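Long-range contacts in pectate lyase (Bacillus, PDB 3VMV), which probably cleaves the pectate backbone of plant cell walls by beta-elimination, as a secreted pectate lyase built on a parallel beta-helix: residues 198-203 with 222-227; 244-249 with 282-287. All blocks are in the same frame, centred on the assembly; numbering follows the deposited sequence.

Contact 1: 198-203 with 222-227; sequences HNYFNN and YFKDIN
F201 and F223 lie side by side on two parallel strands, adjacent rungs of the beta-helix, and point the same way into its buried interior. From F201, CB passes the carbonyl oxygen of Y222 and the methyl CD1 of I226; further out, CD2 sits over the centre of one face of the F223 ring, 3.7 Å from F223 CE1, and CE2 reaches toward F223 CZ. With CG anti to the carbonyl carbon in both residues (chi1 -62° and -65°), the two side chains run alongside each other, yet the ring planes remain tilted by 45°. The strands beneath are zipped by backbone bonds, among them F201 N to Y222 O at 2.8 Å and K224 N to F201 O.

On the other face of the sheet, Y200 CE1 stands over one face of the Y222 ring, 3.7 Å from Y222 CD2, and the Y200 hydroxyl OH rests against K224 CD. K224 extends past N202 and bends at its last torsion, bringing NZ 3.0 Å from D225 OD2 in a salt bridge. A water donates to both N202 OD1 and D225 OD2, while N202 ND2 is held by E173.

Strand 165-175 flanks 200-202 on one side, and strand 245-249 pairs with 222-226 on the other; helix 309-319 packs against Y200 and Y222.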
ATOM      1  N   HIS A 198      11.226  -1.430  -1.946  1.00  9.59           N
ATOM      2  CA  HIS A 198      11.399  -1.524  -3.399  1.00  9.41           C
ATOM      3  C   HIS A 198      10.237  -1.005  -4.209  1.00  8.14           C
ATOM      4  O   HIS A 198       9.984  -1.478  -5.297  1.00  9.13           O
ATOM      5  CB  HIS A 198      11.802  -2.945  -3.813  1.00 10.58           C
ATOM      6  CG  HIS A 198      13.178  -3.317  -3.362  1.00  9.58           C
ATOM      7  ND1 HIS A 198      13.426  -3.955  -2.162  1.00 10.77           N
ATOM      8  CD2 HIS A 198      14.386  -3.063  -3.917  1.00 11.23           C
ATOM      9  CE1 HIS A 198      14.732  -4.134  -2.032  1.00  9.49           C
ATOM     10  NE2 HIS A 198      15.334  -3.613  -3.088  1.00 11.03           N
ATOM     11  N   ASN A 199       9.540  -0.012  -3.677  1.00  9.04           N
ATOM     12  CA  ASN A 199       8.512   0.646  -4.485  1.00  9.13           C
ATOM     13  C   ASN A 199       9.063   1.881  -5.169  1.00  9.11           C
ATOM     14  O   ASN A 199      10.022   2.509  -4.689  1.00  8.87           O
ATOM     15  CB  ASN A 199       7.333   1.099  -3.599  1.00  8.11           C
ATOM     16  CG  ASN A 199       6.693  -0.056  -2.838  1.00  7.80           C
ATOM     17  OD1 ASN A 199       5.961  -0.867  -3.399  1.00  9.35           O
ATOM     18  ND2 ASN A 199       7.018  -0.165  -1.526  1.00  7.99           N
ATOM     19  N   TYR A 200       8.383   2.267  -6.237  1.00  9.26           N
ATOM     20  CA  TYR A 200       8.619   3.528  -6.913  1.00  7.93           C
ATOM     21  C   TYR A 200       7.460   4.455  -6.566  1.00 11.36           C
ATOM     22  O   TYR A 200       6.288   4.092  -6.820  1.00 11.69           O
ATOM     23  CB  TYR A 200       8.566   3.256  -8.404  1.00 10.67           C
ATOM     24  CG  TYR A 200       8.937   4.378  -9.342  1.00 11.82           C
ATOM     25  CD1 TYR A 200      10.066   5.180  -9.126  1.00 13.01           C
ATOM     26  CD2 TYR A 200       8.194   4.606 -10.498  1.00 14.49           C
ATOM     27  CE1 TYR A 200      10.419   6.169 -10.031  1.00 13.17           C
ATOM     28  CE2 TYR A 200       8.555   5.603 -11.385  1.00 14.38           C
ATOM     29  CZ  TYR A 200       9.661   6.347 -11.167  1.00 13.22           C
ATOM     30  OH  TYR A 200      10.055   7.345 -12.063  1.00 18.87           O
ATOM     31  N   PHE A 201       7.781   5.595  -5.952  1.00  9.19           N
ATOM     32  CA  PHE A 201       6.781   6.607  -5.572  1.00  8.70           C
ATOM     33  C   PHE A 201       7.066   7.834  -6.410  1.00 10.52           C
ATOM     34  O   PHE A 201       8.013   8.553  -6.128  1.00 12.10           O
ATOM     35  CB  PHE A 201       6.942   6.942  -4.089  1.00  9.32           C
ATOM     36  CG  PHE A 201       6.715   5.760  -3.144  1.00  7.99           C
ATOM     37  CD1 PHE A 201       5.476   5.113  -3.059  1.00 11.00           C
ATOM     38  CD2 PHE A 201       7.722   5.343  -2.281  1.00  8.72           C
ATOM     39  CE1 PHE A 201       5.291   4.055  -2.152  1.00  9.38           C
ATOM     40  CE2 PHE A 201       7.535   4.337  -1.336  1.00 10.36           C
ATOM     41  CZ  PHE A 201       6.313   3.660  -1.286  1.00 10.20           C
ATOM     42  N   ASN A 202       6.276   8.118  -7.444  1.00 10.45           N
ATOM     43  CA  ASN A 202       6.688   9.117  -8.431  1.00 11.01           C
ATOM     44  C   ASN A 202       5.522  10.042  -8.836  1.00 11.50           C
ATOM     45  O   ASN A 202       4.439   9.575  -9.164  1.00 11.81           O
ATOM     46  CB  ASN A 202       7.213   8.375  -9.673  1.00 13.76           C
ATOM     47  CG  ASN A 202       7.517   9.305 -10.806  1.00 14.20           C
ATOM     48  OD1 ASN A 202       8.333  10.215 -10.664  1.00 15.24           O
ATOM     49  ND2 ASN A 202       6.900   9.058 -11.953  1.00 15.90           N
ATOM     50  N   ASN A 203       5.791  11.341  -8.857  1.00 10.87           N
ATOM     51  CA  ASN A 203       4.790  12.341  -9.281  1.00 10.83           C
ATOM     52  C   ASN A 203       3.520  12.266  -8.424  1.00 12.72           C
ATOM     53  O   ASN A 203       2.402  12.000  -8.920  1.00 11.35           O
ATOM     54  CB  ASN A 203       4.482  12.278 -10.767  1.00 11.27           C
ATOM     55  CG  ASN A 203       3.644  13.451 -11.212  1.00 13.75           C
ATOM     56  OD1 ASN A 203       3.911  14.596 -10.833  1.00 16.27           O
ATOM     57  ND2 ASN A 203       2.652  13.184 -12.041  1.00 16.69           N
ATOM     58  N   TYR A 222      12.248   4.178  -3.985  1.00  9.12           N
ATOM     59  CA  TYR A 222      12.688   5.279  -4.830  1.00  9.34           C
ATOM     60  C   TYR A 222      11.560   6.282  -4.864  1.00  8.22           C
ATOM     61  O   TYR A 222      10.515   5.986  -5.426  1.00 10.27           O
ATOM     62  CB  TYR A 222      13.001   4.725  -6.227  1.00 10.09           C
ATOM     63  CG  TYR A 222      13.490   5.679  -7.295  1.00  9.40           C
ATOM     64  CD1 TYR A 222      13.824   6.987  -6.997  1.00 11.43           C
ATOM     65  CD2 TYR A 222      13.696   5.215  -8.577  1.00 12.64           C
ATOM     66  CE1 TYR A 222      14.281   7.831  -8.039  1.00 13.99           C
ATOM     67  CE2 TYR A 222      14.144   6.050  -9.597  1.00 13.04           C
ATOM     68  CZ  TYR A 222      14.456   7.335  -9.301  1.00 13.80           C
ATOM     69  OH  TYR A 222      14.920   8.111 -10.328  1.00 16.33           O
ATOM     70  N   PHE A 223      11.776   7.406  -4.182  1.00  8.92           N
ATOM     71  CA  PHE A 223      10.811   8.521  -4.110  1.00  9.48           C
ATOM     72  C   PHE A 223      11.266   9.575  -5.106  1.00 12.19           C
ATOM     73  O   PHE A 223      12.453   9.968  -5.093  1.00 11.12           O
ATOM     74  CB  PHE A 223      10.866   9.155  -2.736  1.00  9.48           C
ATOM     75  CG  PHE A 223      10.421   8.279  -1.561  1.00 10.35           C
ATOM     76  CD1 PHE A 223       9.197   8.517  -0.947  1.00 12.04           C
ATOM     77  CD2 PHE A 223      11.254   7.288  -1.035  1.00  9.05           C
ATOM     78  CE1 PHE A 223       8.808   7.843   0.204  1.00 10.99           C
ATOM     79  CE2 PHE A 223      10.885   6.583   0.109  1.00  8.73           C
ATOM     80  CZ  PHE A 223       9.633   6.839   0.731  1.00  9.89           C
ATOM     81  N   LYS A 224      10.361  10.077  -5.959  1.00  9.79           N
ATOM     82  CA  LYS A 224      10.756  11.012  -7.012  1.00  9.29           C
ATOM     83  C   LYS A 224       9.631  11.985  -7.272  1.00 11.99           C
ATOM     84  O   LYS A 224       8.469  11.577  -7.430  1.00 11.65           O
ATOM     85  CB  LYS A 224      11.043  10.239  -8.304  1.00 11.88           C
ATOM     86  CG  LYS A 224      11.556  11.102  -9.438  1.00 15.88           C
ATOM     87  CD  LYS A 224      11.984  10.198 -10.609  1.00 20.96           C
ATOM     88  CE  LYS A 224      12.721  11.001 -11.665  1.00 32.94           C
ATOM     89  NZ  LYS A 224      11.881  12.080 -12.222  1.00 41.14           N
ATOM     90  N   ASP A 225       9.981  13.267  -7.342  1.00 11.11           N
ATOM     91  CA  ASP A 225       9.021  14.282  -7.807  1.00 10.70           C
ATOM     92  C   ASP A 225       7.764  14.255  -6.957  1.00 12.36           C
ATOM     93  O   ASP A 225       6.644  14.086  -7.433  1.00 12.49           O
ATOM     94  CB  ASP A 225       8.727  14.102  -9.294  1.00 13.07           C
ATOM     95  CG  ASP A 225       9.935  14.439 -10.180  1.00 15.06           C
ATOM     96  OD1 ASP A 225      10.899  15.090  -9.715  1.00 15.06           O
ATOM     97  OD2 ASP A 225       9.882  14.098 -11.373  1.00 18.44           O
ATOM     98  N   ILE A 226       7.979  14.443  -5.657  1.00 12.14           N
ATOM     99  CA  ILE A 226       6.864  14.484  -4.711  1.00 11.41           C
ATOM    100  C   ILE A 226       6.658  15.948  -4.360  1.00 11.37           C
ATOM    101  O   ILE A 226       7.554  16.611  -3.813  1.00 13.25           O
ATOM    102  CB  ILE A 226       7.129  13.567  -3.518  1.00 10.51           C
ATOM    103  CG1 ILE A 226       7.157  12.098  -4.022  1.00 16.80           C
ATOM    104  CG2 ILE A 226       5.998  13.738  -2.435  1.00 11.34           C
ATOM    105  CD1 ILE A 226       7.552  11.046  -2.985  1.00 15.55           C
ATOM    106  N   ASN A 227       5.460  16.453  -4.681  1.00 11.00           N
ATOM    107  CA  ASN A 227       5.243  17.892  -4.704  1.00 12.55           C
ATOM    108  C   ASN A 227       5.193  18.554  -3.342  1.00 12.65           C
ATOM    109  O   ASN A 227       5.787  19.618  -3.153  1.00 15.63           O
ATOM    110  CB  ASN A 227       3.943  18.174  -5.498  1.00 12.89           C
ATOM    111  CG  ASN A 227       3.698  19.640  -5.661  1.00 18.12           C
ATOM    112  OD1 ASN A 227       4.506  20.338  -6.258  1.00 22.35           O
ATOM    113  ND2 ASN A 227       2.598  20.124  -5.115  1.00 20.47           N
TER
HETATM  114  O   HOH W   1       8.341  12.235 -12.399  1.00 27.90           O
HETATM  115  O   HOH W   2       5.134  16.115  -8.605  1.00 23.31           O

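Contact 2: 244-249 with 282-287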
ATOM      1  N   ASN A 244      16.773   4.438   1.379  1.00  9.65           N
ATOM      2  CA  ASN A 244      15.907   4.875   0.296  1.00  7.13           C
ATOM      3  C   ASN A 244      16.566   5.958  -0.518  1.00  9.29           C
ATOM      4  O   ASN A 244      17.441   6.649  -0.012  1.00 10.40           O
ATOM      5  CB  ASN A 244      14.576   5.436   0.833  1.00  9.20           C
ATOM      6  CG  ASN A 244      13.805   4.453   1.699  1.00  9.18           C
ATOM      7  OD1 ASN A 244      13.057   3.621   1.189  1.00  9.03           O
ATOM      8  ND2 ASN A 244      13.964   4.562   3.006  1.00 10.12           N
ATOM      9  N   TYR A 245      16.109   6.114  -1.757  1.00 11.01           N
ATOM     10  CA  TYR A 245      16.607   7.148  -2.643  1.00  9.44           C
ATOM     11  C   TYR A 245      15.515   8.184  -2.873  1.00 10.19           C
ATOM     12  O   TYR A 245      14.402   7.794  -3.246  1.00  9.98           O
ATOM     13  CB  TYR A 245      17.071   6.519  -3.979  1.00 10.11           C
ATOM     14  CG  TYR A 245      17.963   7.402  -4.771  1.00 15.04           C
ATOM     15  CD1 TYR A 245      19.330   7.263  -4.609  1.00 17.76           C
ATOM     16  CD2 TYR A 245      17.481   8.361  -5.645  1.00 22.07           C
ATOM     17  CE1 TYR A 245      20.207   8.023  -5.262  1.00 23.91           C
ATOM     18  CE2 TYR A 245      18.445   9.198  -6.344  1.00 15.86           C
ATOM     19  CZ  TYR A 245      19.773   8.973  -6.097  1.00 19.86           C
ATOM     20  OH  TYR A 245      20.790   9.699  -6.679  1.00 25.77           O
ATOM     21  N   PHE A 246      15.817   9.473  -2.614  1.00  9.35           N
ATOM     22  CA  PHE A 246      14.830  10.514  -2.818  1.00  8.76           C
ATOM     23  C   PHE A 246      15.376  11.525  -3.825  1.00 13.44           C
ATOM     24  O   PHE A 246      16.507  11.987  -3.677  1.00 14.17           O
ATOM     25  CB  PHE A 246      14.645  11.301  -1.511  1.00 11.13           C
ATOM     26  CG  PHE A 246      14.091  10.507  -0.363  1.00 10.75           C
ATOM     27  CD1 PHE A 246      12.722  10.542  -0.069  1.00  9.71           C
ATOM     28  CD2 PHE A 246      14.923   9.711   0.435  1.00 10.46           C
ATOM     29  CE1 PHE A 246      12.201   9.839   1.016  1.00 10.97           C
ATOM     30  CE2 PHE A 246      14.413   9.030   1.532  1.00  8.89           C
ATOM     31  CZ  PHE A 246      13.060   9.057   1.835  1.00 10.31           C
ATOM     32  N   ASP A 247      14.559  11.902  -4.814  1.00 10.10           N
ATOM     33  CA  ASP A 247      14.955  12.906  -5.795  1.00 11.39           C
ATOM     34  C   ASP A 247      13.797  13.894  -5.893  1.00 12.31           C
ATOM     35  O   ASP A 247      12.692  13.499  -6.298  1.00 11.43           O
ATOM     36  CB  ASP A 247      15.175  12.218  -7.151  1.00 14.01           C
ATOM     37  CG  ASP A 247      15.434  13.208  -8.305  1.00 18.15           C
ATOM     38  OD1 ASP A 247      15.603  12.728  -9.430  1.00 23.10           O
ATOM     39  OD2 ASP A 247      15.505  14.433  -8.109  1.00 21.30           O
ATOM     40  N   ASN A 248      14.058  15.161  -5.556  1.00 10.96           N
ATOM     41  CA  ASN A 248      13.085  16.233  -5.746  1.00 13.14           C
ATOM     42  C   ASN A 248      11.846  15.938  -4.941  1.00 13.04           C
ATOM     43  O   ASN A 248      10.720  15.921  -5.481  1.00 12.75           O
ATOM     44  CB  ASN A 248      12.743  16.405  -7.231  1.00 13.17           C
ATOM     45  CG  ASN A 248      11.896  17.642  -7.498  1.00 16.97           C
ATOM     46  OD1 ASN A 248      11.102  17.670  -8.457  1.00 23.51           O
ATOM     47  ND2 ASN A 248      12.044  18.652  -6.670  1.00 17.32           N
ATOM     48  N   VAL A 249      12.049  15.691  -3.647  1.00 13.28           N
ATOM     49  CA  VAL A 249      10.955  15.338  -2.737  1.00 11.64           C
ATOM     50  C   VAL A 249      10.689  16.396  -1.690  1.00 12.77           C
ATOM     51  O   VAL A 249      11.525  16.670  -0.827  1.00 16.39           O
ATOM     52  CB  VAL A 249      11.287  14.040  -2.014  1.00 10.51           C
ATOM     53  CG1 VAL A 249      10.236  13.668  -0.927  1.00 11.39           C
ATOM     54  CG2 VAL A 249      11.365  12.893  -3.025  1.00 12.12           C
ATOM     55  N   ASN A 282      19.915   6.892   3.836  1.00 11.34           N
ATOM     56  CA  ASN A 282      19.158   7.464   2.727  1.00  9.70           C
ATOM     57  C   ASN A 282      20.010   8.394   1.853  1.00 10.17           C
ATOM     58  O   ASN A 282      20.993   8.960   2.317  1.00 13.96           O
ATOM     59  CB  ASN A 282      17.947   8.210   3.264  1.00 10.43           C
ATOM     60  CG  ASN A 282      17.014   7.291   4.046  1.00 10.23           C
ATOM     61  OD1 ASN A 282      16.366   6.436   3.462  1.00  9.45           O
ATOM     62  ND2 ASN A 282      16.959   7.460   5.374  1.00 10.96           N
ATOM     63  N   VAL A 283      19.644   8.485   0.577  1.00  9.84           N
ATOM     64  CA  VAL A 283      20.274   9.413  -0.346  1.00  9.93           C
ATOM     65  C   VAL A 283      19.228  10.450  -0.718  1.00 11.78           C
ATOM     66  O   VAL A 283      18.137  10.094  -1.161  1.00 12.15           O
ATOM     67  CB  VAL A 283      20.828   8.685  -1.569  1.00  9.55           C
ATOM     68  CG1 VAL A 283      21.233   9.694  -2.661  1.00 14.08           C
ATOM     69  CG2 VAL A 283      22.044   7.812  -1.153  1.00 11.43           C
ATOM     70  N   PHE A 284      19.572  11.720  -0.505  1.00 10.12           N
ATOM     71  CA  PHE A 284      18.653  12.823  -0.773  1.00 10.64           C
ATOM     72  C   PHE A 284      19.243  13.706  -1.871  1.00  9.52           C
ATOM     73  O   PHE A 284      20.288  14.341  -1.663  1.00 12.01           O
ATOM     74  CB  PHE A 284      18.500  13.671   0.510  1.00 12.07           C
ATOM     75  CG  PHE A 284      17.963  12.906   1.696  1.00 10.41           C
ATOM     76  CD1 PHE A 284      16.603  12.591   1.791  1.00 12.90           C
ATOM     77  CD2 PHE A 284      18.801  12.590   2.762  1.00 14.03           C
ATOM     78  CE1 PHE A 284      16.087  11.913   2.899  1.00 11.73           C
ATOM     79  CE2 PHE A 284      18.296  11.912   3.879  1.00 11.67           C
ATOM     80  CZ  PHE A 284      16.947  11.579   3.936  1.00 11.89           C
ATOM     81  N   VAL A 285      18.585  13.736  -3.039  1.00 10.14           N
ATOM     82  CA  VAL A 285      19.046  14.610  -4.098  1.00  9.15           C
ATOM     83  C   VAL A 285      17.975  15.676  -4.322  1.00 11.06           C
ATOM     84  O   VAL A 285      16.807  15.351  -4.558  1.00 11.20           O
ATOM     85  CB  VAL A 285      19.229  13.806  -5.394  1.00 12.35           C
ATOM     86  CG1 VAL A 285      19.713  14.676  -6.531  1.00 12.98           C
ATOM     87  CG2 VAL A 285      20.202  12.638  -5.150  1.00 14.57           C
ATOM     88  N   ASN A 286      18.388  16.929  -4.238  1.00 11.73           N
ATOM     89  CA  ASN A 286      17.466  18.081  -4.396  1.00 12.62           C
ATOM     90  C   ASN A 286      16.247  17.869  -3.500  1.00 12.85           C
ATOM     91  O   ASN A 286      15.090  18.068  -3.910  1.00 14.34           O
ATOM     92  CB  ASN A 286      17.077  18.323  -5.883  1.00 10.14           C
ATOM     93  CG  ASN A 286      18.240  18.867  -6.685  1.00 12.65           C
ATOM     94  OD1 ASN A 286      19.320  19.118  -6.137  1.00 15.50           O
ATOM     95  ND2 ASN A 286      18.035  19.068  -7.986  1.00 19.50           N
ATOM     96  N   THR A 287      16.515  17.405  -2.280  1.00 11.19           N
ATOM     97  CA  THR A 287      15.468  17.083  -1.326  1.00 10.78           C
ATOM     98  C   THR A 287      15.871  17.615   0.039  1.00 14.14           C
ATOM     99  O   THR A 287      16.952  17.269   0.529  1.00 15.60           O
ATOM    100  CB  THR A 287      15.355  15.551  -1.225  1.00 11.48           C
ATOM    101  OG1 THR A 287      14.766  15.016  -2.429  1.00 11.07           O
ATOM    102  CG2 THR A 287      14.434  15.130  -0.055  1.00 13.32           C
TER
HETATM  103  O   HOH W   3      16.378  16.469  -9.222  1.00 35.79           O
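N244 and N282 meet through nearly coplanar amides, and N282 OD1 accepts two hydrogen bonds from N244: one from the backbone N at 2.9 Å, tilted from the carbonyl plane, and one from ND2 at 3.1 Å, lying in that plane. N244 ND2 also reaches M218 O, and the other ends are anchored elsewhere, N244 OD1 by N221 N and N282 ND2 by V241 O, so the pair forms part of an asparagine ladder, a familiar feature of parallel beta-helices. An alanine in place of N282 would probably leave N244 N without its side-chain acceptor, N244 ND2 with M218 O but not this second partner, and V241 O without its amide mate.

At the opposite end, T287 OG1 accepts from V249 N at 3.1 Å and donates to V285 O, which N248 N also meets. Its first torsion (chi1 -72°) sets OG1 beside its own backbone N, in reach of both. Between these ends, backbone hydrogen bonds of the parallel pair, such as F246 N to V283 O at 2.8 Å, join the strands.

Packing fills in around this frame. F246 and F284 have nearly parallel but slipped rings, touching at F246 CD2 and F284 CE1 (3.5 Å). On the other face, the Y245 ring lies across two valines, with CE1 against V283 CG1 and OH against V285 CG2.

Strand 222-226 borders 245-249 on its far side, P264 touches F246, F284 and T287, and helix 309-319 touches Y245 and V283.

Overall arrangement
The two contacts occupy successive rungs of one parallel beta-sheet face of the helix: strand 222-226 from contact 1 is bonded to 245-249 from contact 2, with F223 N and O probably pairing with Y245 O and D247 N. Rings of F201, F223, F246 and F284 follow one another in a row along the interior, though only F223 and F246 are stacked. Both contacts are partly buried, but contact 1 lies nearer the chain centre with both phenylalanines buried, whereas in contact 2, farther out, F284 is partly exposed. Each has a tyrosine on its outer face with different neighbours: a second tyrosine and a lysine-aspartate salt bridge in contact 1, valines in contact 2. Helix 309-319 reaches both.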